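Local coordinates for protein aerobactin synthase IucA (Klebsiella pneumoniae subsp. pneumoniae, PDB 5JM8) that probably catalyses an ATP-dependent step in the assembly of the siderophore aerobactin, as a member of the NIS synthetase family, at residues E159-Q164 / H227-E232; A166-P171 / P175-R180; Q316-T321 / E417-L422; M454-G459 / V524-C529; V494-G499 / D504-L509. All coordinates share one frame; numbering follows the deposited sequence.

Interaction 1 (E159-Q164 / H227-E232); sequences EPFNQQ and HPWQGE
Phe-161 meets Trp-229 in a T-shaped (edge-to-face) pair, an aromatic contact that ties the turn ahead of helix 163-169 to the first turn of helix 228-235, both within the IucA/IucC family region. His-227 prepares the second partner. As the N-cap residue it points the edge of its ring at the helix start, and ND1 accepts the N-H of Trp-229, whose N lies in the plane of the imidazole, at 3.1 Å with an angle of 156°; the same ring also meets that of Tyr-169. Pro-228 opens the helix and packs on Phe-177. Trp-229 then carries the contact. With CG anti to the backbone N (chi1 -171°), its indole reaches away from the helix and presents one face to the Phe-161 edge. CE1 of Phe-161 stands 3.4 Å above the indole plane, and the centroids of the phenyl and the five-membered ring are 4.8 Å apart, with planes at 77°. Pro-160, which follows a cis peptide bond, brings its CG obliquely to Trp-229 CH2 at 4.1 Å, well along the benzo side. NE1 of the indole is spent on OE2 of Glu-165, which should fix the rotation of the ring, while Leu-281 and Val-283 of strand 275-284 also pack against it. Gln-230 is tied to that same strand through its OE1, which accepts from Ser-282 N. Gly-231 then closes the opening helical turn, its N donating to His-227 O at 2.7 Å.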
# COMPACT_ATOMS: atom_id res chain seq x y z
N GLU A 159 -4.79 30.51 -23.89
CA GLU A 159 -3.83 31.27 -24.70
C GLU A 159 -2.48 31.49 -24.00
O GLU A 159 -2.44 31.95 -22.86
CB GLU A 159 -4.43 32.63 -25.08
N PRO A 160 -1.36 31.20 -24.69
CA PRO A 160 -1.17 30.76 -26.08
C PRO A 160 -0.95 29.25 -26.28
O PRO A 160 -0.27 28.86 -27.23
CB PRO A 160 0.07 31.54 -26.50
CG PRO A 160 0.91 31.54 -25.26
CD PRO A 160 -0.06 31.54 -24.08
N PHE A 161 -1.52 28.41 -25.42
CA PHE A 161 -1.35 26.96 -25.56
C PHE A 161 -2.06 26.43 -26.80
O PHE A 161 -3.19 26.82 -27.09
CB PHE A 161 -1.89 26.22 -24.32
CG PHE A 161 -0.94 26.19 -23.14
CD1 PHE A 161 0.35 26.69 -23.23
CD2 PHE A 161 -1.35 25.64 -21.94
CE1 PHE A 161 1.20 26.64 -22.14
CE2 PHE A 161 -0.51 25.60 -20.85
CZ PHE A 161 0.77 26.10 -20.95
N ASN A 162 -1.39 25.54 -27.53
CA ASN A 162 -2.04 24.79 -28.60
C ASN A 162 -2.74 23.57 -28.01
O ASN A 162 -2.79 23.42 -26.79
CB ASN A 162 -1.04 24.39 -29.69
CG ASN A 162 0.03 23.42 -29.20
OD1 ASN A 162 -0.22 22.55 -28.37
ND2 ASN A 162 1.24 23.57 -29.74
N GLN A 163 -3.26 22.71 -28.87
CA GLN A 163 -3.95 21.50 -28.41
C GLN A 163 -3.00 20.58 -27.67
O GLN A 163 -3.28 20.16 -26.54
CB GLN A 163 -4.58 20.77 -29.59
N GLN A 164 -1.87 20.27 -28.29
CA GLN A 164 -0.86 19.40 -27.69
C GLN A 164 -0.38 19.91 -26.34
O GLN A 164 -0.13 19.14 -25.42
CB GLN A 164 0.34 19.25 -28.64
CG GLN A 164 0.06 18.46 -29.90
CD GLN A 164 1.23 18.46 -30.87
OE1 GLN A 164 1.97 19.43 -30.97
NE2 GLN A 164 1.40 17.35 -31.58
N HIS A 227 9.46 24.68 -15.31
CA HIS A 227 8.28 24.15 -15.98
C HIS A 227 8.68 23.81 -17.41
O HIS A 227 9.28 24.64 -18.09
CB HIS A 227 7.14 25.17 -15.94
CG HIS A 227 5.83 24.64 -16.44
ND1 HIS A 227 5.64 24.21 -17.73
CD2 HIS A 227 4.63 24.49 -15.82
CE1 HIS A 227 4.39 23.81 -17.89
NE2 HIS A 227 3.76 23.97 -16.74
N PRO A 228 8.36 22.59 -17.88
CA PRO A 228 8.83 22.16 -19.20
C PRO A 228 8.50 23.13 -20.33
O PRO A 228 9.27 23.25 -21.27
CB PRO A 228 8.10 20.83 -19.42
CG PRO A 228 7.85 20.31 -18.05
CD PRO A 228 7.58 21.52 -17.21
N TRP A 229 7.36 23.81 -20.23
CA TRP A 229 6.96 24.77 -21.26
C TRP A 229 7.67 26.11 -21.09
O TRP A 229 8.14 26.70 -22.07
CB TRP A 229 5.44 24.98 -21.22
CG TRP A 229 4.93 25.77 -22.39
CD1 TRP A 229 4.65 25.30 -23.64
CD2 TRP A 229 4.63 27.17 -22.41
NE1 TRP A 229 4.20 26.33 -24.44
CE2 TRP A 229 4.18 27.49 -23.71
CE3 TRP A 229 4.71 28.19 -21.45
CZ2 TRP A 229 3.81 28.78 -24.08
CZ3 TRP A 229 4.33 29.48 -21.82
CH2 TRP A 229 3.89 29.76 -23.12
N GLN A 230 7.77 26.61 -19.85
CA GLN A 230 8.50 27.84 -19.58
C GLN A 230 9.97 27.69 -19.91
O GLN A 230 10.58 28.58 -20.50
CB GLN A 230 8.37 28.25 -18.12
CG GLN A 230 7.09 28.98 -17.79
CD GLN A 230 7.02 30.36 -18.42
OE1 GLN A 230 6.12 30.64 -19.21
NE2 GLN A 230 7.96 31.23 -18.06
N GLY A 231 10.55 26.57 -19.51
CA GLY A 231 11.96 26.32 -19.69
C GLY A 231 12.37 26.37 -21.15
O GLY A 231 13.42 26.92 -21.48
N GLU A 232 11.56 25.78 -22.02
CA GLU A 232 11.84 25.78 -23.45
C GLU A 232 11.74 27.19 -24.02
O GLU A 232 12.43 27.54 -24.98
CB GLU A 232 10.90 24.83 -24.19
CG GLU A 232 11.15 23.36 -23.88
CD GLU A 232 10.12 22.43 -24.49
OE1 GLU A 232 9.02 22.91 -24.86
OE2 GLU A 232 10.40 21.22 -24.61

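Interaction 2 (A166-P171 / P175-R180); sequences AERYLP and PHFPLR
Pro-175 pushes its ring into the carbonyl groups at the end of helix 163-169, and this is the tight part of a helix-to-strand connection that leads into strand 177-185, the middle strand of a three-stranded antiparallel sheet. CG of Pro-175 lies 3.0 Å from Arg-168 O and 3.0 Å from Leu-170 O, while its CB touches Glu-167 O at 3.4 Å. Next to it Phe-177 packs inward. Its CG takes the crowded position between backbone N and carbonyl carbon (chi1 54°), which turns the ring toward the helix. There one face of Phe-177 receives the edge of the Tyr-169 ring in a T-shaped pair, with centroids 5.4 Å apart and planes at 79°; Tyr-169 CD1 comes to 3.7 Å from Phe-177 CE2. The rim of the same phenyl ring faces Arg-168 O, with CE2 at 3.5 Å from that oxygen.

The other side is looser. The extended Arg-168 crosses Phe-177 at a slant, and the guanidinium edge meets Phe-177 CB, NH1 passing at 3.6 Å, its plane 89° from that of the ring. Its charge is answered by Glu-254, in a salt bridge beyond the two segments. On this side too, His-176 NE2 bonds Glu-133 of a second subunit, and Glu-167 packs on His-126 of that subunit.

No hydrogen bond crosses between the segments. Helix-end carbonyl oxygens face proline methylenes and an aromatic rim instead, so the join relies on shape and on weakly polarised C-H groups, while the charge of Arg-168 is met outside it, by Glu-254.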
# COMPACT_ATOMS: atom_id res chain seq x y z
N ALA A 166 -2.05 21.97 -24.32
CA ALA A 166 -3.15 21.93 -23.37
C ALA A 166 -3.33 20.51 -22.83
O ALA A 166 -3.72 20.32 -21.68
CB ALA A 166 -4.43 22.42 -24.02
N GLU A 167 -3.02 19.52 -23.67
CA GLU A 167 -3.15 18.12 -23.29
C GLU A 167 -2.19 17.72 -22.18
O GLU A 167 -2.47 16.80 -21.41
CB GLU A 167 -2.91 17.21 -24.50
CG GLU A 167 -4.07 17.13 -25.48
CD GLU A 167 -3.85 16.09 -26.56
OE1 GLU A 167 -2.74 15.53 -26.64
OE2 GLU A 167 -4.80 15.82 -27.33
N ARG A 168 -1.05 18.40 -22.11
CA ARG A 168 0.01 18.01 -21.19
C ARG A 168 0.10 18.91 -19.97
O ARG A 168 0.38 18.44 -18.86
CB ARG A 168 1.36 18.00 -21.93
CG ARG A 168 2.49 17.36 -21.13
CD ARG A 168 3.81 17.38 -21.89
NE ARG A 168 4.90 16.83 -21.08
CZ ARG A 168 6.19 16.91 -21.40
NH1 ARG A 168 7.11 16.39 -20.60
NH2 ARG A 168 6.57 17.52 -22.52
N TYR A 169 -0.14 20.20 -20.15
CA TYR A 169 0.21 21.20 -19.14
C TYR A 169 -0.99 21.72 -18.35
O TYR A 169 -0.82 22.41 -17.34
CB TYR A 169 0.96 22.35 -19.82
CG TYR A 169 2.24 21.89 -20.49
CD1 TYR A 169 3.13 21.07 -19.81
CD2 TYR A 169 2.55 22.26 -21.79
CE1 TYR A 169 4.30 20.64 -20.41
CE2 TYR A 169 3.72 21.83 -22.40
CZ TYR A 169 4.59 21.02 -21.70
OH TYR A 169 5.75 20.58 -22.29
N LEU A 170 -2.20 21.39 -18.80
CA LEU A 170 -3.41 21.68 -18.04
C LEU A 170 -3.86 20.42 -17.31
O LEU A 170 -3.45 19.31 -17.66
CB LEU A 170 -4.52 22.19 -18.96
CG LEU A 170 -4.20 23.43 -19.79
CD1 LEU A 170 -5.36 23.72 -20.71
CD2 LEU A 170 -3.91 24.64 -18.91
N PRO A 171 -4.70 20.58 -16.27
CA PRO A 171 -5.15 19.41 -15.50
C PRO A 171 -6.27 18.63 -16.15
O PRO A 171 -6.53 17.49 -15.76
CB PRO A 171 -5.65 20.04 -14.19
CG PRO A 171 -6.08 21.41 -14.58
CD PRO A 171 -5.10 21.84 -15.63
N PRO A 175 -2.97 14.90 -16.98
CA PRO A 175 -1.63 14.49 -17.39
C PRO A 175 -0.63 14.56 -16.26
O PRO A 175 -0.95 15.01 -15.16
CB PRO A 175 -1.29 15.52 -18.47
CG PRO A 175 -1.92 16.76 -17.95
CD PRO A 175 -3.20 16.33 -17.24
N HIS A 176 0.59 14.11 -16.54
CA HIS A 176 1.70 14.31 -15.63
C HIS A 176 3.00 14.33 -16.42
O HIS A 176 3.06 13.84 -17.55
CB HIS A 176 1.73 13.22 -14.56
CG HIS A 176 1.86 11.83 -15.11
ND1 HIS A 176 0.77 11.05 -15.43
CD2 HIS A 176 2.96 11.08 -15.37
CE1 HIS A 176 1.19 9.88 -15.89
NE2 HIS A 176 2.51 9.88 -15.86
N PHE A 177 4.03 14.93 -15.83
CA PHE A 177 5.32 15.05 -16.50
C PHE A 177 6.43 15.33 -15.50
O PHE A 177 6.19 15.95 -14.47
CB PHE A 177 5.26 16.15 -17.55
CG PHE A 177 4.79 17.47 -17.02
CD1 PHE A 177 5.65 18.30 -16.32
CD2 PHE A 177 3.48 17.89 -17.22
CE1 PHE A 177 5.21 19.51 -15.83
CE2 PHE A 177 3.04 19.10 -16.73
CZ PHE A 177 3.91 19.92 -16.03
N PRO A 178 7.66 14.89 -15.82
CA PRO A 178 8.78 15.25 -14.95
C PRO A 178 9.22 16.69 -15.22
O PRO A 178 8.96 17.21 -16.30
CB PRO A 178 9.86 14.25 -15.34
CG PRO A 178 9.60 13.99 -16.78
CD PRO A 178 8.10 14.07 -16.96
N LEU A 179 9.87 17.32 -14.25
CA LEU A 179 10.32 18.70 -14.41
C LEU A 179 11.47 18.80 -15.39
O LEU A 179 12.15 17.82 -15.68
CB LEU A 179 10.75 19.29 -13.07
CG LEU A 179 9.69 19.45 -11.99
CD1 LEU A 179 10.30 20.08 -10.75
CD2 LEU A 179 8.52 20.29 -12.50
N ARG A 180 11.68 20.01 -15.90
CA ARG A 180 12.88 20.33 -16.66
C ARG A 180 13.90 20.89 -15.68
O ARG A 180 13.52 21.52 -14.69
CB ARG A 180 12.58 21.33 -17.77
CG ARG A 180 13.75 21.63 -18.68
CD ARG A 180 13.32 22.54 -19.82
NE ARG A 180 14.39 22.79 -20.77
CZ ARG A 180 14.69 22.00 -21.79
NH1 ARG A 180 14.02 20.88 -21.99
NH2 ARG A 180 15.68 22.33 -22.61

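Interaction 3 (Q316-T321 / E417-L422)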
# COMPACT_ATOMS: atom_id res chain seq x y z
N GLN A 316 -2.95 28.97 15.71
CA GLN A 316 -2.89 27.58 15.28
C GLN A 316 -3.39 26.64 16.37
O GLN A 316 -4.00 25.61 16.09
CB GLN A 316 -1.46 27.20 14.87
CG GLN A 316 -1.31 25.77 14.37
CD GLN A 316 -2.10 25.50 13.10
OE1 GLN A 316 -1.62 25.75 11.99
NE2 GLN A 316 -3.31 24.98 13.25
N ALA A 317 -3.12 27.01 17.62
CA ALA A 317 -3.52 26.20 18.76
C ALA A 317 -5.03 26.20 18.93
O ALA A 317 -5.63 25.19 19.30
CB ALA A 317 -2.85 26.70 20.03
N ARG A 318 -5.64 27.35 18.64
CA ARG A 318 -7.08 27.53 18.79
C ARG A 318 -7.84 26.77 17.71
O ARG A 318 -8.98 26.34 17.93
CB ARG A 318 -7.42 29.02 18.75
CG ARG A 318 -8.89 29.34 18.92
CD ARG A 318 -9.10 30.85 18.88
NE ARG A 318 -10.51 31.23 18.95
CZ ARG A 318 -10.93 32.49 18.94
NH1 ARG A 318 -10.06 33.49 18.87
NH2 ARG A 318 -12.23 32.75 19.01
N PHE A 319 -7.21 26.63 16.55
CA PHE A 319 -7.77 25.87 15.44
C PHE A 319 -6.75 24.85 14.95
O PHE A 319 -6.05 25.08 13.96
CB PHE A 319 -8.17 26.80 14.29
CG PHE A 319 -9.17 27.85 14.69
CD1 PHE A 319 -10.52 27.56 14.71
CD2 PHE A 319 -8.76 29.13 15.02
CE1 PHE A 319 -11.45 28.52 15.07
CE2 PHE A 319 -9.67 30.09 15.38
CZ PHE A 319 -11.02 29.79 15.40
N PRO A 320 -6.64 23.71 15.65
CA PRO A 320 -5.63 22.70 15.30
C PRO A 320 -5.87 22.03 13.95
O PRO A 320 -4.92 21.53 13.34
CB PRO A 320 -5.75 21.68 16.43
CG PRO A 320 -7.15 21.83 16.93
CD PRO A 320 -7.46 23.29 16.80
N THR A 321 -7.12 22.01 13.49
CA THR A 321 -7.46 21.36 12.23
C THR A 321 -7.30 22.29 11.03
O THR A 321 -7.46 21.88 9.88
CB THR A 321 -8.90 20.84 12.24
OG1 THR A 321 -9.80 21.94 12.45
CG2 THR A 321 -9.09 19.82 13.35
N GLU A 417 -9.25 36.88 10.70
CA GLU A 417 -9.37 38.29 10.33
C GLU A 417 -9.81 39.14 11.52
O GLU A 417 -9.25 40.20 11.79
CB GLU A 417 -10.35 38.46 9.17
CG GLU A 417 -10.55 39.91 8.71
CD GLU A 417 -11.47 40.71 9.62
OE1 GLU A 417 -12.53 40.18 10.02
OE2 GLU A 417 -11.13 41.87 9.94
N ALA A 418 -10.84 38.68 12.22
CA ALA A 418 -11.43 39.47 13.30
C ALA A 418 -10.49 39.62 14.49
O ALA A 418 -10.22 40.73 14.93
CB ALA A 418 -12.74 38.84 13.74
N ASP A 419 -9.98 38.50 14.99
CA ASP A 419 -9.20 38.51 16.22
C ASP A 419 -7.72 38.86 16.01
O ASP A 419 -7.10 39.43 16.90
CB ASP A 419 -9.30 37.15 16.91
CG ASP A 419 -10.71 36.86 17.43
OD1 ASP A 419 -11.59 37.74 17.30
OD2 ASP A 419 -10.93 35.77 17.99
N TYR A 420 -7.17 38.53 14.84
CA TYR A 420 -5.74 38.73 14.58
C TYR A 420 -5.45 39.67 13.41
O TYR A 420 -4.31 40.11 13.24
CB TYR A 420 -5.07 37.37 14.32
CG TYR A 420 -5.18 36.39 15.46
CD1 TYR A 420 -6.34 35.64 15.65
CD2 TYR A 420 -4.13 36.20 16.34
CE1 TYR A 420 -6.45 34.74 16.68
CE2 TYR A 420 -4.23 35.29 17.39
CZ TYR A 420 -5.39 34.57 17.55
OH TYR A 420 -5.50 33.67 18.59
N GLY A 421 -6.45 39.96 12.59
CA GLY A 421 -6.28 40.88 11.48
C GLY A 421 -5.70 40.26 10.23
O GLY A 421 -5.26 40.97 9.32
N LEU A 422 -5.71 38.93 10.17
CA LEU A 422 -5.18 38.20 9.02
C LEU A 422 -6.27 37.93 7.99
O LEU A 422 -7.26 37.26 8.28
CB LEU A 422 -4.54 36.89 9.47
CG LEU A 422 -4.14 35.89 8.37
CD1 LEU A 422 -3.12 36.51 7.42
CD2 LEU A 422 -3.61 34.62 8.99
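A surface salt bridge between Arg-318 and Asp-419 joins helix 310-318 to helix 394-420 near their C-terminal ends, the two segments belonging to different family regions of the chain. Arg-318 keeps a fully extended side chain, CG anti to its own backbone nitrogen (chi1 -179°), an extended shape that carries the guanidinium across to Asp-419. NH1 donates to OD2 of Asp-419 at 2.6 Å with an angle of 148°. The acceptor uses its anti lone pair, on the side away from OD1, and lies 20° out of the guanidinium plane. NH2 stays 3.4 Å from the same OD2, so the bridge is single rather than bidentate. Beside it the ring of Tyr-420 approaches obliquely, CE1 to Arg-318 NH1 being 4.4 Å, and rests on Thr-314 and Leu-315 of the partner helix. OD1 of Asp-419 is occupied as well, accepting from Thr-525 N. Farther along, Gln-316 and Pro-320 pack against a third subunit. With one oxygen bound to an arginine and the other to a backbone N-H, the carboxylate is probably held in its ionised form, even beside a helix end whose dipole would disfavour a negative charge.

Interaction 4 (M454-G459 / V524-C529); sequences MPHAAG and VTHKTC
His-456 and His-526 stack their imidazoles face to face, the one side-chain pair that links the turn before helix 458-462 with the loop that leads into helix 528-535. The stacking comes first. The two side chains arrive from opposite directions and overlap with centroids 3.9 Å apart and planes at 14°, each ring slipped toward the rim of the other. CE1 of His-526 and CD2 of His-456 make the closest approach, 3.7 Å. For His-456 the ring gets there because CG is tucked between backbone N and carbonyl carbon (chi1 56°), which tips the imidazole out of its turn toward the other loop.

Polar bonds hold the rings at their rims. His-456 NE2 donates to Glu-417 O, and His-526 ND1 gives a weak hydrogen bond to Ala-418 O, the next carbonyl along helix 394-420. Each ring thus spends one N-H on the end of the same helix, which should limit rotation about the CB-CG bonds and keep the faces matched. Two charged imidazoles at this distance would repel, so at least one is probably neutral.

Backbone bonds shape the approach from the first segment. Ala-457 N reaches Met-454 O at 3.0 Å and Ala-458 N reaches Pro-455 O at 3.1 Å, forming the short 3-10 turn that carries His-456. Taken together, this is a face-to-face (offset) imidazole stack joining two loops and tied at its rims to helix 394-420, where side-chain N-H groups add to the bonding of carbonyls near the C-terminal end.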
# COMPACT_ATOMS: atom_id res chain seq x y z
N MET A 454 -5.11 43.46 8.10
CA MET A 454 -5.91 44.59 8.52
C MET A 454 -5.07 45.52 9.38
O MET A 454 -3.98 45.14 9.82
CB MET A 454 -7.14 44.11 9.30
CG MET A 454 -8.04 43.18 8.51
SD MET A 454 -8.57 43.92 6.96
CE MET A 454 -9.52 45.31 7.56
N PRO A 455 -5.55 46.75 9.61
CA PRO A 455 -4.82 47.70 10.45
C PRO A 455 -4.51 47.15 11.84
O PRO A 455 -3.45 47.47 12.39
CB PRO A 455 -5.76 48.90 10.52
CG PRO A 455 -6.55 48.83 9.26
CD PRO A 455 -6.74 47.37 8.99
N HIS A 456 -5.41 46.34 12.39
CA HIS A 456 -5.25 45.84 13.75
C HIS A 456 -4.35 44.60 13.81
O HIS A 456 -4.26 43.94 14.84
CB HIS A 456 -6.61 45.54 14.38
CG HIS A 456 -7.46 44.59 13.60
ND1 HIS A 456 -8.21 44.99 12.51
CD2 HIS A 456 -7.71 43.27 13.77
CE1 HIS A 456 -8.86 43.95 12.03
NE2 HIS A 456 -8.58 42.89 12.77
N ALA A 457 -3.68 44.30 12.70
CA ALA A 457 -2.62 43.30 12.68
C ALA A 457 -1.26 43.99 12.72
O ALA A 457 -0.22 43.34 12.78
CB ALA A 457 -2.73 42.43 11.44
N ALA A 458 -1.28 45.32 12.71
CA ALA A 458 -0.07 46.13 12.58
C ALA A 458 0.97 45.85 13.67
O ALA A 458 2.16 45.74 13.38
CB ALA A 458 -0.43 47.60 12.57
N GLY A 459 0.52 45.75 14.92
CA GLY A 459 1.44 45.53 16.03
C GLY A 459 2.11 44.17 15.95
O GLY A 459 3.21 43.98 16.46
N VAL A 524 -16.20 36.89 18.32
CA VAL A 524 -15.03 37.58 17.77
C VAL A 524 -14.89 38.99 18.32
O VAL A 524 -15.84 39.56 18.86
CB VAL A 524 -15.09 37.64 16.23
CG1 VAL A 524 -15.06 36.24 15.64
CG2 VAL A 524 -16.31 38.41 15.75
N THR A 525 -13.69 39.55 18.16
CA THR A 525 -13.39 40.89 18.66
C THR A 525 -13.94 41.96 17.72
O THR A 525 -14.79 42.76 18.10
CB THR A 525 -11.87 41.09 18.83
OG1 THR A 525 -11.31 39.97 19.52
CG2 THR A 525 -11.58 42.36 19.60
N HIS A 526 -13.44 41.96 16.48
CA HIS A 526 -13.91 42.89 15.47
C HIS A 526 -15.06 42.29 14.68
O HIS A 526 -14.85 41.45 13.80
CB HIS A 526 -12.77 43.28 14.52
CG HIS A 526 -11.67 44.05 15.19
ND1 HIS A 526 -10.76 43.46 16.04
CD2 HIS A 526 -11.34 45.36 15.13
CE1 HIS A 526 -9.91 44.37 16.47
NE2 HIS A 526 -10.24 45.53 15.94
N LYS A 527 -16.28 42.73 14.98
CA LYS A 527 -17.47 42.19 14.35
C LYS A 527 -17.74 42.80 12.98
O LYS A 527 -18.72 42.47 12.32
CB LYS A 527 -18.68 42.41 15.26
CG LYS A 527 -18.54 41.75 16.63
CD LYS A 527 -19.69 42.11 17.56
CE LYS A 527 -19.48 41.51 18.94
NZ LYS A 527 -19.37 40.03 18.91
N THR A 528 -16.84 43.69 12.55
CA THR A 528 -17.00 44.47 11.33
C THR A 528 -17.44 43.64 10.12
O THR A 528 -18.36 44.02 9.40
CB THR A 528 -15.68 45.18 10.96
OG1 THR A 528 -15.26 46.01 12.05
CG2 THR A 528 -15.85 46.03 9.71
N CYS A 529 -16.78 42.51 9.92
CA CYS A 529 -16.98 41.69 8.73
C CYS A 529 -18.26 40.87 8.76
O CYS A 529 -18.96 40.76 7.76
CB CYS A 529 -15.78 40.77 8.53
SG CYS A 529 -15.85 39.80 7.02

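Interaction 5 (V494-G499 / D504-L509)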
# COMPACT_ATOMS: atom_id res chain seq x y z
N VAL A 494 -21.57 25.49 -2.44
CA VAL A 494 -21.88 24.29 -1.66
C VAL A 494 -23.39 24.14 -1.52
O VAL A 494 -23.94 23.08 -1.82
CB VAL A 494 -21.22 24.35 -0.26
CG1 VAL A 494 -21.70 23.21 0.62
CG2 VAL A 494 -19.71 24.33 -0.38
N THR A 495 -24.06 25.20 -1.09
CA THR A 495 -25.50 25.16 -0.88
C THR A 495 -26.24 24.98 -2.21
O THR A 495 -27.27 24.30 -2.27
CB THR A 495 -26.01 26.44 -0.19
OG1 THR A 495 -25.74 27.58 -1.02
CG2 THR A 495 -25.33 26.63 1.16
N ALA A 496 -25.70 25.57 -3.27
CA ALA A 496 -26.31 25.48 -4.60
C ALA A 496 -26.21 24.07 -5.17
O ALA A 496 -27.17 23.57 -5.76
CB ALA A 496 -25.65 26.47 -5.55
N ALA A 497 -25.05 23.45 -5.01
CA ALA A 497 -24.85 22.08 -5.46
C ALA A 497 -25.85 21.14 -4.80
O ALA A 497 -26.43 20.28 -5.45
CB ALA A 497 -23.43 21.63 -5.17
N LEU A 498 -26.03 21.31 -3.50
CA LEU A 498 -26.94 20.47 -2.73
C LEU A 498 -28.39 20.80 -3.06
O LEU A 498 -29.25 19.92 -3.06
CB LEU A 498 -26.68 20.65 -1.23
CG LEU A 498 -25.27 20.24 -0.80
CD1 LEU A 498 -24.93 20.81 0.56
CD2 LEU A 498 -25.14 18.72 -0.80
N GLY A 499 -28.65 22.08 -3.34
CA GLY A 499 -29.97 22.50 -3.76
C GLY A 499 -30.34 21.93 -5.11
O GLY A 499 -31.46 21.49 -5.33
N ASP A 504 -31.99 19.66 -0.28
CA ASP A 504 -32.70 20.68 0.49
C ASP A 504 -32.58 22.00 -0.26
O ASP A 504 -31.64 22.19 -1.02
CB ASP A 504 -32.14 20.81 1.91
CG ASP A 504 -33.05 21.59 2.84
OD1 ASP A 504 -34.20 21.90 2.45
OD2 ASP A 504 -32.63 21.90 3.98
N SER A 505 -33.53 22.90 -0.07
CA SER A 505 -33.52 24.18 -0.78
C SER A 505 -32.29 25.00 -0.40
O SER A 505 -31.76 24.86 0.70
CB SER A 505 -34.80 24.97 -0.47
OG SER A 505 -34.95 25.16 0.93
N GLU A 506 -31.82 25.84 -1.32
CA GLU A 506 -30.71 26.75 -1.02
C GLU A 506 -31.11 27.66 0.12
O GLU A 506 -30.31 27.96 1.01
CB GLU A 506 -30.31 27.58 -2.24
CG GLU A 506 -29.85 26.76 -3.43
CD GLU A 506 -29.20 27.60 -4.52
OE1 GLU A 506 -28.50 28.57 -4.19
OE2 GLU A 506 -29.41 27.28 -5.71
N ALA A 507 -32.37 28.10 0.09
CA ALA A 507 -32.91 29.00 1.10
C ALA A 507 -32.76 28.42 2.50
O ALA A 507 -32.32 29.11 3.43
CB ALA A 507 -34.38 29.30 0.81
N ASN A 508 -33.11 27.15 2.65
CA ASN A 508 -33.00 26.48 3.94
C ASN A 508 -31.54 26.29 4.35
O ASN A 508 -31.18 26.49 5.50
CB ASN A 508 -33.70 25.12 3.90
CG ASN A 508 -35.21 25.24 3.88
OD1 ASN A 508 -35.77 26.30 4.19
ND2 ASN A 508 -35.88 24.16 3.52
N LEU A 509 -30.70 25.90 3.39
CA LEU A 509 -29.30 25.64 3.69
C LEU A 509 -28.57 26.93 4.03
O LEU A 509 -27.68 26.95 4.88
CB LEU A 509 -28.62 24.94 2.51
CG LEU A 509 -29.19 23.55 2.19
CD1 LEU A 509 -28.62 23.02 0.87
CD2 LEU A 509 -28.93 22.57 3.32
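OE2 of Glu-506 is held by two hydroxyls, Tyr-56 OH and Ser-58 OG, while OE1 of the same carboxylate bonds Thr-60 OG1, and this fixed head lies against Ala-496 of helix 475-500. The side chain runs extended beyond CG, so that CD comes to 3.6 Å from Ala-496 CA and both oxygens brush the methyl group. Three hydrogen bonds thus satisfy a buried carboxylate, and probably favour its ionised state.

Glu-506 belongs to the first turn of helix 506-521, which follows helix 475-500, two consecutive helices joined by a tight turn with close backbone contact at its bend. There Gly-499 brings CA to within 3.2 Å of Asp-504 O in a C-H...O contact of 151°. Glycine fits here because Glu-506 CG lies close to where a side chain would begin. The new helix is N-capped by Ser-505, whose OG accepts from Asn-508 N at 3.2 Å. Asp-504 OD1 accepts from Asn-508 ND2 at 3.0 Å with an angle of 167°, met on the syn side, and OD2 bonds His-399.

Farther along, the packing turns apolar. Leu-509 slides past Thr-495 in the opposite direction, its CB 3.9 Å from Thr-495 CG2, and CD1 reaches the backbone oxygen of Thr-495 at 3.6 Å and the side chain of Leu-498 at CB, 3.7 Å away. Thr-495 OG1 turns back to bond Phe-492 O.

Overall arrangement
Interaction 5 is the buried contact, with a satisfied carboxylate and apolar side chains between two consecutive helices, whereas interactions 3 and 4 lie at the surface, one a salt bridge and one an imidazole stack. Both of these nevertheless close on the end of helix 394-420, where Asp-419 and Thr-525 bond across the pair of contacts. Interactions 1 and 2 are partly buried, share helix 163-169 and touch; each contributes one edge-to-face pair, with Tyr-169 also meeting the rings of His-227 and Trp-229, and Pro-228 packing on Phe-177. The centres of interactions 1 and 4 are about 43 Å apart, on opposite sides of the chain's centre.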